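Local atomic coordinates of UPF0255 protein frsA (Vibrio vulnificus, PDB entry 4I4C), a protein that probably hydrolyses carboxylic esters to an alcohol and a carboxylate, as a serine esterase of the alpha/beta-hydrolase clan. Residues T27-T32 and V329-L334; K21-L26 and P138-D143; W48-R53 and P313-D318; P298-F303 and L343-F348. All blocks are in the same frame, centred on the assembly; numbering follows the deposited sequence.

Contact 1. Residues T27-T32 and V329-L334; sequences TQYMPT and VDIYSL
Tyr29 and Val329 lie side by side and point the same way, the tight part of a minimal parallel beta pairing. Two backbone bonds set this register: Val329 N gives to Gln28 O (2.8 Å), and Val329 O receives Met30 N (3.0 Å) in a nearly straight bond, with 174° at the hydrogen. Val329 is thereby gripped on both its N-H and its C=O, and its CB is brought to 3.5 Å from Tyr29 CD2. With CG1 anti to the backbone N (chi1 -174°), the two methyls divide the work. CG1 sits 3.6 Å from Tyr29 CE2, while CG2 lies over one face of that ring, toward its rim, and also meets Thr27 CG2 at 3.6 Å. Ile331 adds a more distant contact, its CG1 4.0 Å from Tyr29 CE2.

The other side is looser and wetter. Here Asp330 and Thr32 do not touch directly; a water donates to Asp330 OD1 (2.7 Å) and is also hydrogen-bonded to Thr32 OG1. The second carboxylate oxygen, OD2, accepts from Ser333 N, so that Asp330 serves as the N-cap of helix 331-337. Met30, its chain bent, turns its end away from Val329.

The pairing thus joins the starts of two helices, 31-44 and 331-337. Helix 314-323 packs against the side chains of Tyr29 and Val329, and its Asp318 takes the Tyr29 hydroxyl.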
loop_
_atom_site.group_PDB
_atom_site.type_symbol
_atom_site.label_atom_id
_atom_site.label_comp_id
_atom_site.label_asym_id
_atom_site.label_seq_id
_atom_site.Cartn_x
_atom_site.Cartn_y
_atom_site.Cartn_z
ATOM N N THR A 27 -2.276 7.301 19.103
ATOM C CA THR A 27 -1.824 6.034 19.638
ATOM C C THR A 27 -1.348 6.223 21.062
ATOM O O THR A 27 -0.579 7.145 21.353
ATOM C CB THR A 27 -0.697 5.461 18.775
ATOM O OG1 THR A 27 -1.133 5.416 17.409
ATOM C CG2 THR A 27 -0.305 4.057 19.232
ATOM N N GLN A 28 -1.817 5.348 21.946
ATOM C CA GLN A 28 -1.449 5.397 23.356
ATOM C C GLN A 28 -0.235 4.513 23.596
ATOM O O GLN A 28 -0.209 3.348 23.189
ATOM C CB GLN A 28 -2.613 4.921 24.223
ATOM C CG GLN A 28 -3.848 5.798 24.130
ATOM C CD GLN A 28 -3.648 7.143 24.810
ATOM O OE1 GLN A 28 -3.683 7.242 26.038
ATOM N NE2 GLN A 28 -3.417 8.180 24.011
ATOM N N TYR A 29 0.777 5.074 24.245
ATOM C CA TYR A 29 1.984 4.323 24.567
ATOM C C TYR A 29 2.181 4.265 26.077
ATOM O O TYR A 29 1.858 5.217 26.788
ATOM C CB TYR A 29 3.209 4.975 23.924
ATOM C CG TYR A 29 3.300 4.791 22.426
ATOM C CD1 TYR A 29 2.672 5.677 21.548
ATOM C CD2 TYR A 29 4.021 3.727 21.889
ATOM C CE1 TYR A 29 2.767 5.500 20.162
ATOM C CE2 TYR A 29 4.116 3.539 20.537
ATOM C CZ TYR A 29 3.497 4.424 19.672
ATOM O OH TYR A 29 3.614 4.198 18.318
ATOM N N MET A 30 2.726 3.157 26.560
ATOM C CA MET A 30 3.103 3.053 27.965
ATOM C C MET A 30 4.173 4.105 28.239
ATOM O O MET A 30 4.942 4.438 27.340
ATOM C CB MET A 30 3.648 1.659 28.260
ATOM C CG MET A 30 2.633 0.524 28.091
ATOM S SD MET A 30 1.170 0.691 29.141
ATOM C CE MET A 30 1.922 1.074 30.709
ATOM N N PRO A 31 4.211 4.645 29.471
ATOM C CA PRO A 31 5.174 5.708 29.791
ATOM C C PRO A 31 6.628 5.334 29.494
ATOM O O PRO A 31 7.367 6.203 29.033
ATOM C CB PRO A 31 4.946 5.943 31.290
ATOM C CG PRO A 31 3.469 5.619 31.472
ATOM C CD PRO A 31 3.286 4.393 30.594
ATOM N N THR A 32 7.028 4.082 29.717
ATOM C CA THR A 32 8.392 3.671 29.371
ATOM C C THR A 32 8.591 3.686 27.848
ATOM O O THR A 32 9.672 3.961 27.350
ATOM C CB THR A 32 8.757 2.291 29.941
ATOM O OG1 THR A 32 7.763 1.333 29.553
ATOM C CG2 THR A 32 8.846 2.361 31.464
ATOM N N VAL A 329 0.421 0.679 23.560
ATOM C CA VAL A 329 1.597 0.053 22.982
ATOM C C VAL A 329 2.769 -0.040 23.927
ATOM O O VAL A 329 3.168 0.949 24.544
ATOM C CB VAL A 329 2.081 0.811 21.728
ATOM C CG1 VAL A 329 3.224 0.048 21.045
ATOM C CG2 VAL A 329 0.942 1.009 20.781
ATOM N N ASP A 330 3.316 -1.244 24.026
ATOM C CA ASP A 330 4.652 -1.441 24.551
ATOM C C ASP A 330 5.559 -1.757 23.366
ATOM O O ASP A 330 5.392 -2.776 22.717
ATOM C CB ASP A 330 4.675 -2.591 25.559
ATOM C CG ASP A 330 6.013 -2.726 26.231
ATOM O OD1 ASP A 330 6.125 -2.324 27.407
ATOM O OD2 ASP A 330 6.956 -3.215 25.573
ATOM N N ILE A 331 6.508 -0.871 23.079
ATOM C CA ILE A 331 7.362 -1.018 21.899
ATOM C C ILE A 331 8.251 -2.257 21.954
ATOM O O ILE A 331 8.487 -2.910 20.935
ATOM C CB ILE A 331 8.227 0.248 21.668
ATOM C CG1 ILE A 331 7.322 1.491 21.612
ATOM C CG2 ILE A 331 9.063 0.106 20.418
ATOM C CD1 ILE A 331 8.047 2.806 21.338
ATOM N N TYR A 332 8.744 -2.587 23.142
ATOM C CA TYR A 332 9.645 -3.724 23.283
ATOM C C TYR A 332 8.892 -5.007 22.955
ATOM O O TYR A 332 9.405 -5.878 22.263
ATOM C CB TYR A 332 10.231 -3.785 24.696
ATOM C CG TYR A 332 10.837 -2.476 25.144
ATOM C CD1 TYR A 332 12.114 -2.102 24.742
ATOM C CD2 TYR A 332 10.121 -1.605 25.958
ATOM C CE1 TYR A 332 12.666 -0.898 25.147
ATOM C CE2 TYR A 332 10.660 -0.401 26.370
ATOM C CZ TYR A 332 11.933 -0.049 25.961
ATOM O OH TYR A 332 12.462 1.156 26.378
ATOM N N SER A 333 7.666 -5.102 23.446
ATOM C CA SER A 333 6.842 -6.266 23.170
ATOM C C SER A 333 6.446 -6.324 21.692
ATOM O O SER A 333 6.582 -7.361 21.060
ATOM C CB SER A 333 5.612 -6.269 24.060
ATOM O OG SER A 333 4.758 -7.331 23.700
ATOM N N LEU A 334 5.961 -5.208 21.150
ATOM C CA LEU A 334 5.666 -5.115 19.719
ATOM C C LEU A 334 6.827 -5.558 18.809
ATOM O O LEU A 334 6.621 -6.269 17.821
ATOM C CB LEU A 334 5.242 -3.692 19.360
ATOM C CG LEU A 334 4.873 -3.382 17.909
ATOM C CD1 LEU A 334 3.880 -4.401 17.417
ATOM C CD2 LEU A 334 4.288 -1.961 17.792
HETATM O O HOH W 1 6.988 0.247 27.333
#

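Contact 2. Residues K21-L26 and P138-D143; sequences KETSAL and PHLKSD
Thr23 and Asp143 cross obliquely, and where they cross the threonine hydroxyl donates to the carboxylate: OG1 lies 2.8 Å from OD2, on the syn side and 30° out of the carboxylate plane. The aspartate reaches this point with CG anti to its backbone N (chi1 -168°), which swings CG to the side of the threonine. The other branch of Thr23, CG2, which also passes close to Asp143 OD2, meets Leu140 CD1 at 3.8 Å and lies more distantly against the ring of Pro138.

Leu26 approaches Asp143 quite differently, at about a right angle. Its CD1 rests on the root of the aspartate, 3.5 Å from CA and 3.6 Å from CB, while Leu26 CB lies near Ser142 OG. One aspartate thus offers an apolar stem to a leucine and a polar tip to a threonine.

Both backbones turn here. A type I turn runs from Leu140 to Asp143, closed by Asp143 N to Leu140 O (3.1 Å). In the facing segment, Glu22 OE2 accepts from Ser24 N and so caps the short helical turn 23-26.

Asp143 is itself an N-cap: OD1 accepts from Ala146 N, so the two carboxylate oxygens serve different partners. Hydroxyl and helix start together would probably help to stabilise a negative charge there. The loop 138-143 links helices 121-136 and 144-163, and the side chains of Pro138 and Leu140 also pack on helix 314-323, placing the contact between the N-terminal turn 23-26, the loop ahead of helix 144-163, and helix 314-323.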
loop_
_atom_site.group_PDB
_atom_site.type_symbol
_atom_site.label_atom_id
_atom_site.label_comp_id
_atom_site.label_asym_id
_atom_site.label_seq_id
_atom_site.Cartn_x
_atom_site.Cartn_y
_atom_site.Cartn_z
ATOM N N LYS A 21 -9.168 14.708 17.186
ATOM C CA LYS A 21 -7.875 14.438 17.794
ATOM C C LYS A 21 -6.820 14.248 16.698
ATOM O O LYS A 21 -7.058 13.556 15.709
ATOM C CB LYS A 21 -7.967 13.202 18.695
ATOM C CG LYS A 21 -6.911 13.132 19.781
ATOM C CD LYS A 21 -7.152 11.933 20.698
ATOM C CE LYS A 21 -6.415 12.079 22.027
ATOM N NZ LYS A 21 -4.945 12.262 21.860
ATOM N N GLU A 22 -5.664 14.879 16.873
ATOM C CA GLU A 22 -4.645 14.885 15.834
ATOM C C GLU A 22 -3.913 13.547 15.732
ATOM O O GLU A 22 -3.555 12.933 16.744
ATOM C CB GLU A 22 -3.648 16.016 16.059
ATOM C CG GLU A 22 -2.749 16.293 14.862
ATOM C CD GLU A 22 -1.502 15.415 14.831
ATOM O OE1 GLU A 22 -0.884 15.214 15.902
ATOM O OE2 GLU A 22 -1.135 14.932 13.730
ATOM N N THR A 23 -3.676 13.143 14.489
ATOM C CA THR A 23 -3.065 11.859 14.122
ATOM C C THR A 23 -1.897 11.411 14.990
ATOM O O THR A 23 -1.915 10.299 15.524
ATOM C CB THR A 23 -2.617 11.877 12.643
ATOM O OG1 THR A 23 -3.709 12.326 11.830
ATOM C CG2 THR A 23 -2.189 10.481 12.172
ATOM N N SER A 24 -0.884 12.257 15.139
ATOM C CA SER A 24 0.295 11.851 15.898
ATOM C C SER A 24 0.035 11.619 17.402
ATOM O O SER A 24 0.890 11.091 18.104
ATOM C CB SER A 24 1.468 12.810 15.679
ATOM O OG SER A 24 1.287 14.049 16.356
ATOM N N ALA A 25 -1.152 11.988 17.875
ATOM C CA ALA A 25 -1.466 11.948 19.299
ATOM C C ALA A 25 -2.401 10.790 19.607
ATOM O O ALA A 25 -2.696 10.507 20.762
ATOM C CB ALA A 25 -2.111 13.291 19.744
ATOM N N LEU A 26 -2.862 10.113 18.563
ATOM C CA LEU A 26 -3.878 9.076 18.726
ATOM C C LEU A 26 -3.422 7.837 19.491
ATOM O O LEU A 26 -4.097 7.369 20.407
ATOM C CB LEU A 26 -4.430 8.684 17.365
ATOM C CG LEU A 26 -5.281 9.799 16.747
ATOM C CD1 LEU A 26 -5.644 9.447 15.327
ATOM C CD2 LEU A 26 -6.538 10.051 17.581
ATOM N N PRO A 138 -1.347 8.025 7.397
ATOM C CA PRO A 138 -1.181 6.581 7.156
ATOM C C PRO A 138 -2.338 5.685 7.633
ATOM O O PRO A 138 -2.117 4.500 7.933
ATOM C CB PRO A 138 0.054 6.259 7.985
ATOM C CG PRO A 138 -0.153 7.109 9.216
ATOM C CD PRO A 138 -0.724 8.425 8.671
ATOM N N HIS A 139 -3.544 6.228 7.726
ATOM C CA HIS A 139 -4.737 5.403 7.942
ATOM C C HIS A 139 -4.743 4.683 9.286
ATOM O O HIS A 139 -4.933 3.465 9.358
ATOM C CB HIS A 139 -4.903 4.415 6.782
ATOM C CG HIS A 139 -4.782 5.066 5.444
ATOM N ND1 HIS A 139 -5.697 5.989 4.986
ATOM C CD2 HIS A 139 -3.847 4.943 4.471
ATOM C CE1 HIS A 139 -5.335 6.406 3.788
ATOM N NE2 HIS A 139 -4.217 5.784 3.450
ATOM N N LEU A 140 -4.494 5.446 10.343
ATOM C CA LEU A 140 -4.638 4.966 11.707
ATOM C C LEU A 140 -6.120 4.746 11.985
ATOM O O LEU A 140 -6.954 5.558 11.575
ATOM C CB LEU A 140 -4.058 5.982 12.685
ATOM C CG LEU A 140 -2.543 6.208 12.575
ATOM C CD1 LEU A 140 -2.046 7.004 13.764
ATOM C CD2 LEU A 140 -1.786 4.889 12.460
ATOM N N LYS A 141 -6.457 3.664 12.679
ATOM C CA LYS A 141 -7.854 3.219 12.732
ATOM C C LYS A 141 -8.735 4.141 13.565
ATOM O O LYS A 141 -9.938 4.264 13.315
ATOM C CB LYS A 141 -7.976 1.760 13.207
ATOM C CG LYS A 141 -7.787 1.555 14.703
ATOM C CD LYS A 141 -7.731 0.068 15.062
ATOM C CE LYS A 141 -8.910 -0.694 14.471
ATOM N NZ LYS A 141 -8.716 -2.179 14.566
ATOM N N SER A 142 -8.134 4.807 14.542
ATOM C CA SER A 142 -8.911 5.675 15.410
ATOM C C SER A 142 -8.923 7.112 14.900
ATOM O O SER A 142 -9.386 8.015 15.592
ATOM C CB SER A 142 -8.359 5.619 16.831
ATOM O OG SER A 142 -7.004 6.034 16.850
ATOM N N ASP A 143 -8.423 7.318 13.683
ATOM C CA ASP A 143 -8.289 8.662 13.125
ATOM C C ASP A 143 -9.582 9.083 12.431
ATOM O O ASP A 143 -9.881 8.617 11.336
ATOM C CB ASP A 143 -7.107 8.693 12.149
ATOM C CG ASP A 143 -6.705 10.105 11.722
ATOM O OD1 ASP A 143 -7.556 11.025 11.703
ATOM O OD2 ASP A 143 -5.517 10.278 11.359
#

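Contact 3. Residues W48-R53 and P313-D318; sequences WYRNLR and PKMYLD
Arg50 and Met315 mark the closest backbone approach, 5.7 Å between CA atoms, where an irregular loop passes the first turn of helix 314-323 and a water joins the two segments, donating to Tyr49 O and accepting from Met315 N. The side chain of Met315 crosses Tyr49 at about a right angle, with CG over one ring face, 3.9 Å from CZ. Its sulfur goes on to the loop backbone: Asn51 N donates a weak hydrogen bond to SD at 3.4 Å. Beyond the ring, Tyr49 OH donates to the anti lone pair of Asp318 OD2 (2.7 Å), the ring and carboxylate planes 40° apart. The other oxygen, OD1, bonds Tyr29.

Arg53 and Tyr316 reach toward each other tip to tip, through a weak bond from NH2 to OH (3.4 Å). Asn51 positions the arginine, its OD1 taking NE at 3.0 Å, in the carbonyl plane and the guanidinium plane alike, and almost straight (176°). Asp203 forms a salt bridge with the same NH2.

The loop connects helices 31-44 and 54-60, and Tyr49 and Arg50 also touch Thr23 of helix 23-26. The loop is thus packed between helix 314-323 and the helical turn 23-26.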
loop_
_atom_site.group_PDB
_atom_site.type_symbol
_atom_site.label_atom_id
_atom_site.label_comp_id
_atom_site.label_asym_id
_atom_site.label_seq_id
_atom_site.Cartn_x
_atom_site.Cartn_y
_atom_site.Cartn_z
ATOM N N TRP A 48 8.944 16.096 10.079
ATOM C CA TRP A 48 7.617 15.620 9.755
ATOM C C TRP A 48 7.336 14.422 10.632
ATOM O O TRP A 48 8.251 13.655 10.929
ATOM C CB TRP A 48 7.545 15.191 8.280
ATOM C CG TRP A 48 7.804 16.287 7.306
ATOM C CD1 TRP A 48 8.998 16.596 6.722
ATOM C CD2 TRP A 48 6.844 17.220 6.777
ATOM N NE1 TRP A 48 8.846 17.667 5.878
ATOM C CE2 TRP A 48 7.535 18.066 5.889
ATOM C CE3 TRP A 48 5.469 17.414 6.964
ATOM C CZ2 TRP A 48 6.901 19.095 5.191
ATOM C CZ3 TRP A 48 4.839 18.439 6.268
ATOM C CH2 TRP A 48 5.557 19.267 5.396
ATOM N N TYR A 49 6.087 14.280 11.071
ATOM C CA TYR A 49 5.649 13.070 11.784
ATOM C C TYR A 49 5.540 11.934 10.771
ATOM O O TYR A 49 6.215 10.898 10.887
ATOM C CB TYR A 49 4.302 13.307 12.476
ATOM C CG TYR A 49 3.507 12.039 12.705
ATOM C CD1 TYR A 49 3.900 11.105 13.654
ATOM C CD2 TYR A 49 2.356 11.778 11.961
ATOM C CE1 TYR A 49 3.159 9.925 13.851
ATOM C CE2 TYR A 49 1.617 10.633 12.156
ATOM C CZ TYR A 49 2.017 9.707 13.090
ATOM O OH TYR A 49 1.266 8.562 13.258
ATOM N N ARG A 50 4.706 12.150 9.757
ATOM C CA ARG A 50 4.586 11.202 8.655
ATOM C C ARG A 50 5.897 11.025 7.903
ATOM O O ARG A 50 6.674 11.954 7.784
ATOM C CB ARG A 50 3.511 11.683 7.680
ATOM C CG ARG A 50 2.121 11.539 8.242
ATOM C CD ARG A 50 1.138 12.358 7.445
ATOM N NE ARG A 50 -0.214 12.290 8.010
ATOM C CZ ARG A 50 -0.687 13.110 8.952
ATOM N NH1 ARG A 50 0.090 14.052 9.491
ATOM N NH2 ARG A 50 -1.934 12.966 9.376
ATOM N N ASN A 51 6.147 9.813 7.413
ATOM C CA ASN A 51 7.177 9.643 6.407
ATOM C C ASN A 51 6.619 10.164 5.090
ATOM O O ASN A 51 5.639 9.642 4.570
ATOM C CB ASN A 51 7.618 8.183 6.280
ATOM C CG ASN A 51 8.748 8.000 5.271
ATOM O OD1 ASN A 51 8.585 7.309 4.273
ATOM N ND2 ASN A 51 9.891 8.641 5.520
ATOM N N LEU A 52 7.225 11.235 4.594
ATOM C CA LEU A 52 6.843 11.857 3.330
ATOM C C LEU A 52 7.257 10.994 2.145
ATOM O O LEU A 52 8.420 10.599 2.027
ATOM C CB LEU A 52 7.525 13.216 3.207
ATOM C CG LEU A 52 6.631 14.434 3.291
ATOM C CD1 LEU A 52 5.716 14.313 4.485
ATOM C CD2 LEU A 52 7.494 15.688 3.347
ATOM N N ARG A 53 6.295 10.713 1.276
ATOM C CA ARG A 53 6.515 9.898 0.086
ATOM C C ARG A 53 6.322 10.731 -1.195
ATOM O O ARG A 53 5.590 10.314 -2.100
ATOM C CB ARG A 53 5.505 8.754 0.073
ATOM C CG ARG A 53 5.382 8.001 1.394
ATOM C CD ARG A 53 6.100 6.675 1.343
ATOM N NE ARG A 53 6.317 6.121 2.681
ATOM C CZ ARG A 53 5.566 5.177 3.243
ATOM N NH1 ARG A 53 4.533 4.665 2.587
ATOM N NH2 ARG A 53 5.851 4.744 4.466
ATOM N N PRO A 313 10.864 5.441 13.223
ATOM C CA PRO A 313 10.053 6.632 13.491
ATOM C C PRO A 313 8.670 6.266 14.033
ATOM O O PRO A 313 8.157 5.190 13.740
ATOM C CB PRO A 313 9.950 7.302 12.113
ATOM C CG PRO A 313 11.240 6.919 11.445
ATOM C CD PRO A 313 11.467 5.479 11.875
ATOM N N LYS A 314 8.085 7.158 14.824
ATOM C CA LYS A 314 6.806 6.887 15.467
ATOM C C LYS A 314 5.692 6.517 14.489
ATOM O O LYS A 314 4.803 5.737 14.830
ATOM C CB LYS A 314 6.378 8.095 16.304
ATOM C CG LYS A 314 5.094 7.865 17.057
ATOM C CD LYS A 314 4.672 9.085 17.890
ATOM C CE LYS A 314 3.363 8.760 18.612
ATOM N NZ LYS A 314 2.924 9.918 19.442
ATOM N N MET A 315 5.728 7.077 13.277
ATOM C CA MET A 315 4.668 6.785 12.299
ATOM C C MET A 315 4.561 5.295 11.986
ATOM O O MET A 315 3.463 4.768 11.849
ATOM C CB MET A 315 4.848 7.551 10.987
ATOM C CG MET A 315 3.545 7.609 10.180
ATOM S SD MET A 315 3.672 7.726 8.384
ATOM C CE MET A 315 4.104 6.037 7.955
ATOM N N TYR A 316 5.699 4.620 11.893
ATOM C CA TYR A 316 5.692 3.173 11.606
ATOM C C TYR A 316 5.149 2.361 12.777
ATOM O O TYR A 316 4.344 1.436 12.590
ATOM C CB TYR A 316 7.082 2.671 11.157
ATOM C CG TYR A 316 7.544 3.330 9.860
ATOM C CD1 TYR A 316 7.126 2.839 8.621
ATOM C CD2 TYR A 316 8.371 4.456 9.872
ATOM C CE1 TYR A 316 7.523 3.442 7.434
ATOM C CE2 TYR A 316 8.781 5.067 8.678
ATOM C CZ TYR A 316 8.349 4.548 7.465
ATOM O OH TYR A 316 8.732 5.128 6.273
ATOM N N LEU A 317 5.589 2.705 13.980
ATOM C CA LEU A 317 5.096 2.045 15.177
ATOM C C LEU A 317 3.590 2.312 15.363
ATOM O O LEU A 317 2.855 1.423 15.786
ATOM C CB LEU A 317 5.910 2.490 16.394
ATOM C CG LEU A 317 7.383 2.050 16.355
ATOM C CD1 LEU A 317 8.206 2.791 17.414
ATOM C CD2 LEU A 317 7.491 0.540 16.557
ATOM N N ASP A 318 3.133 3.518 15.011
ATOM C CA ASP A 318 1.703 3.845 15.091
ATOM C C ASP A 318 0.896 2.985 14.109
ATOM O O ASP A 318 -0.143 2.419 14.462
ATOM C CB ASP A 318 1.436 5.333 14.798
ATOM C CG ASP A 318 1.898 6.292 15.922
ATOM O OD1 ASP A 318 2.296 5.863 17.034
ATOM O OD2 ASP A 318 1.824 7.519 15.680
HETATM O O HOH W 2 7.168 9.484 13.020
#

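Contact 4. Residues P298-F303 and L343-F348; sequences PIHDIF and LKVQGF
His300 and Lys344 both have CG anti to the backbone N (chi1 165° and -168°), which sets the imidazole and the start of the lysine chain facing each other. The lysine then passes over the imidazole at a slant. Its CD settles over one ring face in a CH-pi contact, 3.7 Å from the ring centroid but displaced toward the rim, with CE1 the nearest ring atom at 3.5 Å. Nearer the backbone, Lys344 CB approaches His300 ND1 to 3.6 Å. Val345 CG2 comes up loosely at the ring edge, near its plane.

A single backbone bond ties the loops together. Leu343 N donates to Ile299 O at 3.0 Å, nearly along the C=O axis. Beside it the two apolar side chains touch through their ends, Ile299 CD1 to Leu343 CD1 at 4.1 Å.

The loop 343-348 brings its own order: Phe348 N to Leu343 O and Gly347 N to Lys344 O form the bond pair of a Schellman motif, with Gly347 in the left-handed conformation. In the other loop, Asp373 of helix 371-379 receives the backbone N-H groups of His300 and Asp301, and Met376 of that helix touches both His300 and Lys344.

His300 ND1 is hydrogen-bonded to Ser342 OG, which probably helps to fix the rotation of the ring that the lysine packs on. Lys344 contributes methylenes here rather than charge, its NZ standing 5.8 Å from His300 NE2. The implied chemistry is one directional bond supplemented by dispersion, with the ammonium left outside the contact.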
loop_
_atom_site.group_PDB
_atom_site.type_symbol
_atom_site.label_atom_id
_atom_site.label_comp_id
_atom_site.label_asym_id
_atom_site.label_seq_id
_atom_site.Cartn_x
_atom_site.Cartn_y
_atom_site.Cartn_z
ATOM N N PRO A 298 9.412 -6.434 2.963
ATOM C CA PRO A 298 10.139 -6.788 4.193
ATOM C C PRO A 298 10.111 -8.296 4.410
ATOM O O PRO A 298 9.368 -8.782 5.273
ATOM C CB PRO A 298 9.326 -6.090 5.294
ATOM C CG PRO A 298 7.933 -6.040 4.746
ATOM C CD PRO A 298 8.077 -5.876 3.243
ATOM N N ILE A 299 10.909 -9.024 3.632
ATOM C CA ILE A 299 10.891 -10.488 3.639
ATOM C C ILE A 299 11.310 -11.093 4.970
ATOM O O ILE A 299 10.691 -12.038 5.460
ATOM C CB ILE A 299 11.800 -11.062 2.539
ATOM C CG1 ILE A 299 11.272 -10.710 1.147
ATOM C CG2 ILE A 299 11.949 -12.574 2.685
ATOM C CD1 ILE A 299 9.798 -10.966 0.954
ATOM N N HIS A 300 12.375 -10.557 5.551
ATOM C CA HIS A 300 12.944 -11.161 6.742
ATOM C C HIS A 300 13.694 -10.188 7.643
ATOM O O HIS A 300 13.416 -10.114 8.848
ATOM C CB HIS A 300 13.897 -12.304 6.372
ATOM C CG HIS A 300 14.788 -12.737 7.502
ATOM N ND1 HIS A 300 14.325 -13.456 8.585
ATOM C CD2 HIS A 300 16.113 -12.546 7.715
ATOM C CE1 HIS A 300 15.329 -13.694 9.415
ATOM N NE2 HIS A 300 16.425 -13.154 8.909
ATOM N N ASP A 301 14.654 -9.465 7.065
ATOM C CA ASP A 301 15.671 -8.777 7.863
ATOM C C ASP A 301 15.111 -7.848 8.942
ATOM O O ASP A 301 15.428 -8.006 10.117
ATOM C CB ASP A 301 16.673 -8.024 6.981
ATOM C CG ASP A 301 17.890 -7.567 7.758
ATOM O OD1 ASP A 301 18.800 -8.392 7.982
ATOM O OD2 ASP A 301 17.930 -6.387 8.158
ATOM N N ILE A 302 14.277 -6.890 8.543
ATOM C CA ILE A 302 13.732 -5.930 9.498
ATOM C C ILE A 302 12.854 -6.613 10.558
ATOM O O ILE A 302 12.941 -6.285 11.742
ATOM C CB ILE A 302 12.979 -4.757 8.801
ATOM C CG1 ILE A 302 12.370 -3.811 9.831
ATOM C CG2 ILE A 302 11.885 -5.257 7.879
ATOM C CD1 ILE A 302 13.394 -2.992 10.580
ATOM N N PHE A 303 12.030 -7.569 10.133
ATOM C CA PHE A 303 11.111 -8.245 11.047
ATOM C C PHE A 303 11.859 -9.000 12.135
ATOM O O PHE A 303 11.391 -9.124 13.271
ATOM C CB PHE A 303 10.204 -9.204 10.274
ATOM C CG PHE A 303 9.106 -8.513 9.525
ATOM C CD1 PHE A 303 8.691 -7.245 9.896
ATOM C CD2 PHE A 303 8.492 -9.122 8.453
ATOM C CE1 PHE A 303 7.688 -6.610 9.215
ATOM C CE2 PHE A 303 7.472 -8.477 7.765
ATOM C CZ PHE A 303 7.075 -7.221 8.148
ATOM N N LEU A 343 9.396 -14.535 6.506
ATOM C CA LEU A 343 9.097 -15.716 5.707
ATOM C C LEU A 343 10.180 -16.783 5.875
ATOM O O LEU A 343 9.999 -17.927 5.477
ATOM C CB LEU A 343 8.948 -15.348 4.228
ATOM C CG LEU A 343 7.724 -14.534 3.808
ATOM C CD1 LEU A 343 7.783 -14.240 2.308
ATOM C CD2 LEU A 343 6.448 -15.266 4.154
ATOM N N LYS A 344 11.303 -16.382 6.456
ATOM C CA LYS A 344 12.345 -17.307 6.862
ATOM C C LYS A 344 11.946 -17.937 8.199
ATOM O O LYS A 344 12.004 -19.158 8.359
ATOM C CB LYS A 344 13.685 -16.575 6.997
ATOM C CG LYS A 344 14.893 -17.480 7.143
ATOM C CD LYS A 344 16.074 -16.701 7.690
ATOM C CE LYS A 344 17.340 -17.006 6.910
ATOM N NZ LYS A 344 17.686 -18.446 6.968
ATOM N N VAL A 345 11.527 -17.103 9.151
ATOM C CA VAL A 345 11.042 -17.591 10.438
ATOM C C VAL A 345 9.830 -18.527 10.296
ATOM O O VAL A 345 9.654 -19.470 11.079
ATOM C CB VAL A 345 10.772 -16.431 11.410
ATOM C CG1 VAL A 345 10.165 -16.938 12.716
ATOM C CG2 VAL A 345 12.072 -15.690 11.675
ATOM N N GLN A 346 9.030 -18.303 9.261
ATOM C CA GLN A 346 7.882 -19.164 8.990
ATOM C C GLN A 346 8.235 -20.464 8.240
ATOM O O GLN A 346 7.423 -21.385 8.183
ATOM C CB GLN A 346 6.802 -18.387 8.246
ATOM C CG GLN A 346 6.316 -17.165 8.994
ATOM C CD GLN A 346 5.158 -16.499 8.294
ATOM O OE1 GLN A 346 4.535 -17.099 7.424
ATOM N NE2 GLN A 346 4.862 -15.255 8.663
ATOM N N GLY A 347 9.436 -20.527 7.673
ATOM C CA GLY A 347 9.966 -21.756 7.087
ATOM C C GLY A 347 9.901 -21.849 5.572
ATOM O O GLY A 347 10.194 -22.894 4.979
ATOM N N PHE A 348 9.535 -20.744 4.931
ATOM C CA PHE A 348 9.337 -20.730 3.486
ATOM C C PHE A 348 10.623 -20.540 2.697
ATOM O O PHE A 348 10.625 -20.627 1.467
ATOM C CB PHE A 348 8.346 -19.622 3.104
ATOM C CG PHE A 348 6.926 -19.918 3.486
ATOM C CD1 PHE A 348 6.141 -20.738 2.687
ATOM C CD2 PHE A 348 6.378 -19.386 4.635
ATOM C CE1 PHE A 348 4.831 -21.016 3.033
ATOM C CE2 PHE A 348 5.074 -19.661 4.986
ATOM C CZ PHE A 348 4.298 -20.478 4.181
#

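Contacts 1, 2 and 3 form one continuous region around helix 314-323. The centres of contacts 2 and 3 are about 11 Å apart, and the two are joined by a probable hydrogen bond from Lys314 NZ to Ser24 O (2.7 Å). The centre of contact 1 lies about 16 Å from those of contacts 2 and 3, and it reaches contact 3 through Tyr29 and Asp318. Contact 4 stands apart, its centre about 23 Å from those of contacts 1 and 3, with nearest atoms about 8 Å from contact 3. Bound hexanoic acid lies closest to contact 3, about 4 Å from the Tyr316 side chain, against about 9 Å for Pro138 of contact 2 and about 11 Å for Ile299 of contact 4; Met312 lines that pocket.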